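Local coordinates for beta-N-acetylhexosaminidase (Akkermansia muciniphila, PDB 6JEB), which hydrolyses terminal non-reducing N-acetylglucosamine and N-acetylgalactosamine residues from glycans, chitobiose and related beta-N-acetylhexosaminides, at residues A[256-261]-A[323-328]; A[306-311]-A[333-338]. All coordinates share one frame; numbering follows the deposited sequence.

Interaction 1 (A[256-261]-A[323-328]); sequences GDEAPT and AWRQGQ. With ACM (acetamide), chain C.
The indole of Trp324, which Glu258 and Asp257 meet obliquely, is sandwiched: CG of its own neighbour Arg325 sits 3.4 Å above the centre of one face, and the methyl C2 of the bound acetamide lies over the opposite one. The acetamide O also rests on the ligand's side of the indole, 3.3 Å from Trp324 CZ3. Glu258 reaches the six-membered ring with OE2, 3.8 Å from Trp324 CH2, its carboxylate plane nearly perpendicular to the ring (86°). Asp257 comes in looser, CB against CZ2. Arg325 runs extended from CG to NE, which carries its guanidinium back past Trp324; one face of that group lies on Trp324 CZ2, offset toward the rim, and NH2 is 3.7 Å from Glu258 CG. Direct pairing with Glu258 does not occur, since OE2 stays 4.7 Å from Arg325 NH2. Instead a water donates to Glu258 OE2 at 2.8 Å and accepts a weak bond from Arg325 NH1, while NH2 makes its salt bridge with Glu309. The other oxygen, Glu258 OE1, is hydrogen-bonded to His193 of the charge relay. Asp257 OD2 accepts a hydrogen bond from the acetamide N at 2.5 Å, an unusually short length to be read with caution. Tyr352 OH holds the same ligand. The ligand is placed as the 2-acetamido group of a substrate probably would be, and this fits the substrate-assisted mechanism of glycoside hydrolase family 20: Asp257 grips the amide nitrogen, Trp324 supports the acetyl group, and Glu258 waits alongside, probably as the acid/base.

Interaction 2 (A[306-311]-A[333-338]); sequences FWYEGN and IEKTKK. With ACM (acetamide), chain C.
Tyr308 sets CG anti to the backbone N (chi1 -174°), which carries the phenol out from the chain to meet Lys335 and Thr336. Lys335 CB already points at the phenol from the helix; with CG beside the backbone N (chi1 -66°) and a bend at chi2, the rest of the chain leads away. This is packing in the TIM barrel of the catalytic domain, where the segment leaving strand 303-307 meets helix 329-339. Tyr308 OH lies 3.6 Å from Lys335 CB. Thr336 CG2 comes over one face of the Tyr308 ring, toward its rim, 4.2 Å from CE1, and the backbone N of Gly310 covers the centre of the opposite face, 3.6 Å above the plane. Val321 of strand 320-323 touches both Tyr308 and Thr336, joining the helix side to the barrel strand. The hydroxyl of Thr336 is occupied within its own helix and beyond, bonding to Ser332 O and to His391 NE2.

One residue earlier, Trp307 belongs to the ligand pocket rather than to the helix contact. Its NE1 is hydrogen-bonded to Glu187 OE2, which helps fix the turn of the indole. With an alanine in place of Trp307, the acetamide methyl would probably lose one of the two indole faces it lies between, and Glu187 OE2 the N-H that it accepts. The methyl carbon C2 lies over the centre of the indole, only 3.4 Å from Trp307 CD2.

Overall arrangement
From the N terminus, the chain leaves strand 251-253 into 256-261, passes through helices 262-266, 268-277 and 282-299, and returns along strand 303-307 into 306-311. Strand 320-323 then leads into 323-328, and helix 329-339 carries 333-338. Interaction 1 closes a loop of 61 residues and interaction 2 one of 21; they cross rather than nest, because their segments alternate. Interaction 1 brings together the loops after strands 251-253 and 320-323; interaction 2 joins the end of strand 303-307, which lies between them in the sheet, to helix 329-339. Glu309 links the two through OE1, which reaches Arg325 and probably also the backbone N of Glu258. The bound acetamide touches both.

Interaction 1 (A[256-261]-A[323-328])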
loop_
_atom_site.group_PDB
_atom_site.type_symbol
_atom_site.label_atom_id
_atom_site.label_comp_id
_atom_site.label_asym_id
_atom_site.label_seq_id
_atom_site.Cartn_x
_atom_site.Cartn_y
_atom_site.Cartn_z
ATOM N N GLY A 256 8.778 -3.779 10.922
ATOM C CA GLY A 256 9.351 -3.145 12.092
ATOM C C GLY A 256 8.346 -2.504 13.019
ATOM O O GLY A 256 8.751 -1.869 13.999
ATOM N N ASP A 257 7.052 -2.651 12.748
ATOM C CA ASP A 257 6.032 -2.012 13.560
ATOM C C ASP A 257 5.723 -2.827 14.812
ATOM O O ASP A 257 5.826 -4.058 14.827
ATOM C CB ASP A 257 4.749 -1.825 12.751
ATOM C CG ASP A 257 4.207 -3.134 12.184
ATOM O OD1 ASP A 257 5.002 -3.957 11.690
ATOM O OD2 ASP A 257 2.977 -3.337 12.232
ATOM N N GLU A 258 5.345 -2.114 15.874
ATOM C CA GLU A 258 4.772 -2.719 17.079
ATOM C C GLU A 258 5.616 -3.888 17.576
ATOM O O GLU A 258 5.125 -5.002 17.789
ATOM C CB GLU A 258 3.310 -3.119 16.862
ATOM C CG GLU A 258 2.444 -1.950 16.406
ATOM C CD GLU A 258 1.025 -2.356 16.048
ATOM O OE1 GLU A 258 0.838 -3.422 15.427
ATOM O OE2 GLU A 258 0.090 -1.596 16.376
ATOM N N ALA A 259 6.912 -3.618 17.750
ATOM C CA ALA A 259 7.901 -4.619 18.143
ATOM C C ALA A 259 8.454 -4.247 19.514
ATOM O O ALA A 259 9.592 -3.762 19.625
ATOM C CB ALA A 259 9.017 -4.733 17.105
ATOM N N PRO A 260 7.687 -4.475 20.584
ATOM C CA PRO A 260 8.210 -4.199 21.926
ATOM C C PRO A 260 9.381 -5.124 22.213
ATOM O O PRO A 260 9.422 -6.266 21.754
ATOM C CB PRO A 260 7.020 -4.517 22.834
ATOM C CG PRO A 260 6.266 -5.566 22.094
ATOM C CD PRO A 260 6.399 -5.194 20.633
ATOM N N THR A 261 10.345 -4.625 22.980
ATOM C CA THR A 261 11.620 -5.321 23.104
ATOM C C THR A 261 11.785 -6.077 24.417
ATOM O O THR A 261 12.891 -6.539 24.711
ATOM C CB THR A 261 12.777 -4.349 22.893
ATOM O OG1 THR A 261 12.595 -3.216 23.744
ATOM C CG2 THR A 261 12.833 -3.888 21.433
ATOM N N ALA A 323 5.316 7.007 7.685
ATOM C CA ALA A 323 4.682 7.620 8.846
ATOM C C ALA A 323 3.244 7.133 8.942
ATOM O O ALA A 323 2.487 7.220 7.973
ATOM C CB ALA A 323 4.705 9.144 8.714
ATOM N N TRP A 324 2.870 6.603 10.100
ATOM C CA TRP A 324 1.527 6.054 10.260
ATOM C C TRP A 324 0.867 6.364 11.594
ATOM O O TRP A 324 -0.364 6.470 11.636
ATOM C CB TRP A 324 1.535 4.533 10.054
ATOM C CG TRP A 324 2.236 3.740 11.133
ATOM C CD1 TRP A 324 3.577 3.486 11.231
ATOM C CD2 TRP A 324 1.619 3.066 12.241
ATOM N NE1 TRP A 324 3.830 2.703 12.336
ATOM C CE2 TRP A 324 2.646 2.433 12.972
ATOM C CE3 TRP A 324 0.299 2.949 12.693
ATOM C CZ2 TRP A 324 2.391 1.680 14.120
ATOM C CZ3 TRP A 324 0.049 2.201 13.830
ATOM C CH2 TRP A 324 1.091 1.578 14.532
ATOM N N ARG A 325 1.617 6.522 12.678
ATOM C CA ARG A 325 0.998 6.620 13.987
ATOM C C ARG A 325 0.192 7.900 14.131
ATOM O O ARG A 325 0.602 8.972 13.672
ATOM C CB ARG A 325 2.057 6.518 15.075
ATOM C CG ARG A 325 2.566 5.097 15.197
ATOM C CD ARG A 325 3.415 4.898 16.405
ATOM N NE ARG A 325 3.786 3.494 16.596
ATOM C CZ ARG A 325 3.132 2.644 17.384
ATOM N NH1 ARG A 325 2.063 3.042 18.061
ATOM N NH2 ARG A 325 3.558 1.396 17.516
ATOM N N GLN A 326 -0.962 7.770 14.783
ATOM C CA GLN A 326 -1.871 8.891 14.964
ATOM C C GLN A 326 -1.186 10.030 15.709
ATOM O O GLN A 326 -0.441 9.812 16.669
ATOM C CB GLN A 326 -3.104 8.413 15.734
ATOM C CG GLN A 326 -3.993 9.521 16.272
ATOM C CD GLN A 326 -3.829 9.716 17.768
ATOM O OE1 GLN A 326 -4.115 8.815 18.560
ATOM N NE2 GLN A 326 -3.361 10.896 18.165
ATOM N N GLY A 327 -1.425 11.253 15.241
ATOM C CA GLY A 327 -0.935 12.446 15.896
ATOM C C GLY A 327 0.529 12.757 15.676
ATOM O O GLY A 327 1.019 13.747 16.228
ATOM N N GLN A 328 1.243 11.959 14.884
ATOM C CA GLN A 328 2.690 12.080 14.766
ATOM C C GLN A 328 3.153 12.545 13.391
ATOM O O GLN A 328 4.359 12.524 13.126
ATOM C CB GLN A 328 3.367 10.752 15.125
ATOM C CG GLN A 328 3.198 10.352 16.577
ATOM C CD GLN A 328 3.830 11.355 17.524
ATOM O OE1 GLN A 328 4.940 11.836 17.289
ATOM N NE2 GLN A 328 3.118 11.686 18.595
HETATM C C1 ACM C . 0.852 -0.773 11.632
HETATM O O ACM C . -0.190 -0.198 11.615
HETATM N N ACM C . 1.015 -1.854 12.551
HETATM C C2 ACM C . 2.024 -0.416 10.735
HETATM O O HOH W 1 0.220 0.250 18.443
#

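Interaction 2 (A[306-311]-A[333-338])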
loop_
_atom_site.group_PDB
_atom_site.type_symbol
_atom_site.label_atom_id
_atom_site.label_comp_id
_atom_site.label_asym_id
_atom_site.label_seq_id
_atom_site.Cartn_x
_atom_site.Cartn_y
_atom_site.Cartn_z
ATOM N N PHE A 306 10.602 0.614 6.044
ATOM C CA PHE A 306 10.158 0.321 7.404
ATOM C C PHE A 306 8.914 1.132 7.733
ATOM O O PHE A 306 8.746 2.252 7.246
ATOM C CB PHE A 306 11.222 0.713 8.440
ATOM C CG PHE A 306 12.596 0.198 8.129
ATOM C CD1 PHE A 306 13.448 0.914 7.293
ATOM C CD2 PHE A 306 13.053 -0.987 8.692
ATOM C CE1 PHE A 306 14.721 0.445 7.007
ATOM C CE2 PHE A 306 14.326 -1.457 8.406
ATOM C CZ PHE A 306 15.159 -0.736 7.567
ATOM N N TRP A 307 8.064 0.578 8.606
ATOM C CA TRP A 307 7.078 1.398 9.308
ATOM C C TRP A 307 7.820 2.279 10.305
ATOM O O TRP A 307 8.571 1.771 11.145
ATOM C CB TRP A 307 6.065 0.522 10.053
ATOM C CG TRP A 307 5.263 -0.403 9.177
ATOM C CD1 TRP A 307 5.345 -1.768 9.137
ATOM C CD2 TRP A 307 4.259 -0.033 8.216
ATOM N NE1 TRP A 307 4.463 -2.273 8.207
ATOM C CE2 TRP A 307 3.783 -1.228 7.628
ATOM C CE3 TRP A 307 3.710 1.188 7.806
ATOM C CZ2 TRP A 307 2.791 -1.236 6.651
ATOM C CZ3 TRP A 307 2.719 1.180 6.830
ATOM C CH2 TRP A 307 2.271 -0.027 6.263
ATOM N N TYR A 308 7.628 3.594 10.217
ATOM C CA TYR A 308 8.302 4.501 11.140
ATOM C C TYR A 308 7.720 4.354 12.541
ATOM O O TYR A 308 6.505 4.457 12.730
ATOM C CB TYR A 308 8.121 5.941 10.668
ATOM C CG TYR A 308 8.898 6.936 11.494
ATOM C CD1 TYR A 308 10.277 6.830 11.622
ATOM C CD2 TYR A 308 8.257 7.984 12.140
ATOM C CE1 TYR A 308 11.005 7.751 12.375
ATOM C CE2 TYR A 308 8.975 8.910 12.902
ATOM C CZ TYR A 308 10.348 8.785 13.013
ATOM O OH TYR A 308 11.076 9.691 13.754
ATOM N N GLU A 309 8.587 4.123 13.530
ATOM C CA GLU A 309 8.138 3.888 14.900
ATOM C C GLU A 309 8.529 5.008 15.862
ATOM O O GLU A 309 8.492 4.815 17.080
ATOM C CB GLU A 309 8.579 2.511 15.408
ATOM C CG GLU A 309 7.781 1.366 14.775
ATOM C CD GLU A 309 6.325 1.353 15.217
ATOM O OE1 GLU A 309 5.988 0.620 16.164
ATOM O OE2 GLU A 309 5.505 2.085 14.626
ATOM N N GLY A 310 8.885 6.180 15.339
ATOM C CA GLY A 310 9.074 7.351 16.166
ATOM C C GLY A 310 10.471 7.561 16.709
ATOM O O GLY A 310 10.697 8.552 17.413
ATOM N N ASN A 311 11.414 6.670 16.417
ATOM C CA ASN A 311 12.804 6.819 16.847
ATOM C C ASN A 311 13.661 6.819 15.585
ATOM O O ASN A 311 14.095 5.765 15.114
ATOM C CB ASN A 311 13.223 5.704 17.803
ATOM C CG ASN A 311 14.644 5.891 18.315
ATOM O OD1 ASN A 311 15.266 6.928 18.076
ATOM N ND2 ASN A 311 15.164 4.895 19.019
ATOM N N ILE A 333 7.598 14.167 9.838
ATOM C CA ILE A 333 8.175 14.910 8.721
ATOM C C ILE A 333 9.453 15.612 9.161
ATOM O O ILE A 333 10.489 15.541 8.488
ATOM C CB ILE A 333 7.145 15.898 8.141
ATOM C CG1 ILE A 333 5.955 15.141 7.540
ATOM C CG2 ILE A 333 7.796 16.795 7.093
ATOM C CD1 ILE A 333 4.788 16.035 7.176
ATOM N N GLU A 334 9.403 16.258 10.326
ATOM C CA GLU A 334 10.543 17.030 10.810
ATOM C C GLU A 334 11.704 16.123 11.200
ATOM O O GLU A 334 12.861 16.389 10.849
ATOM C CB GLU A 334 10.111 17.893 11.996
ATOM C CG GLU A 334 11.258 18.477 12.800
ATOM C CD GLU A 334 10.775 19.258 14.003
ATOM O OE1 GLU A 334 10.039 20.247 13.812
ATOM O OE2 GLU A 334 11.118 18.874 15.141
ATOM N N LYS A 335 11.416 15.039 11.928
ATOM C CA LYS A 335 12.486 14.166 12.403
ATOM C C LYS A 335 13.133 13.386 11.262
ATOM O O LYS A 335 14.348 13.163 11.271
ATOM C CB LYS A 335 11.965 13.211 13.480
ATOM C CG LYS A 335 11.522 13.885 14.769
ATOM C CD LYS A 335 12.656 14.649 15.431
ATOM C CE LYS A 335 12.144 15.463 16.612
ATOM N NZ LYS A 335 12.709 16.843 16.639
ATOM N N THR A 336 12.345 12.941 10.280
ATOM C CA THR A 336 12.950 12.221 9.163
ATOM C C THR A 336 13.832 13.141 8.328
ATOM O O THR A 336 14.892 12.722 7.847
ATOM C CB THR A 336 11.888 11.534 8.302
ATOM O OG1 THR A 336 10.912 12.491 7.872
ATOM C CG2 THR A 336 11.212 10.409 9.081
ATOM N N LYS A 337 13.418 14.396 8.143
ATOM C CA LYS A 337 14.278 15.345 7.446
ATOM C C LYS A 337 15.602 15.510 8.182
ATOM O O LYS A 337 16.675 15.463 7.571
ATOM C CB LYS A 337 13.575 16.692 7.298
ATOM C CG LYS A 337 14.426 17.733 6.581
ATOM C CD LYS A 337 13.785 19.104 6.610
ATOM C CE LYS A 337 14.749 20.158 6.093
ATOM N NZ LYS A 337 15.119 19.908 4.671
ATOM N N LYS A 338 15.542 15.683 9.506
ATOM C CA LYS A 338 16.764 15.875 10.284
ATOM C C LYS A 338 17.667 14.652 10.222
ATOM O O LYS A 338 18.898 14.789 10.237
ATOM C CB LYS A 338 16.429 16.195 11.741
ATOM C CG LYS A 338 15.712 17.513 11.954
ATOM C CD LYS A 338 15.666 17.882 13.431
ATOM C CE LYS A 338 14.732 19.056 13.677
ATOM N NZ LYS A 338 14.978 20.165 12.719
HETATM C C1 ACM C . 0.852 -0.773 11.632
HETATM O O ACM C . -0.190 -0.198 11.615
HETATM N N ACM C . 1.015 -1.854 12.551
HETATM C C2 ACM C . 2.024 -0.416 10.735
#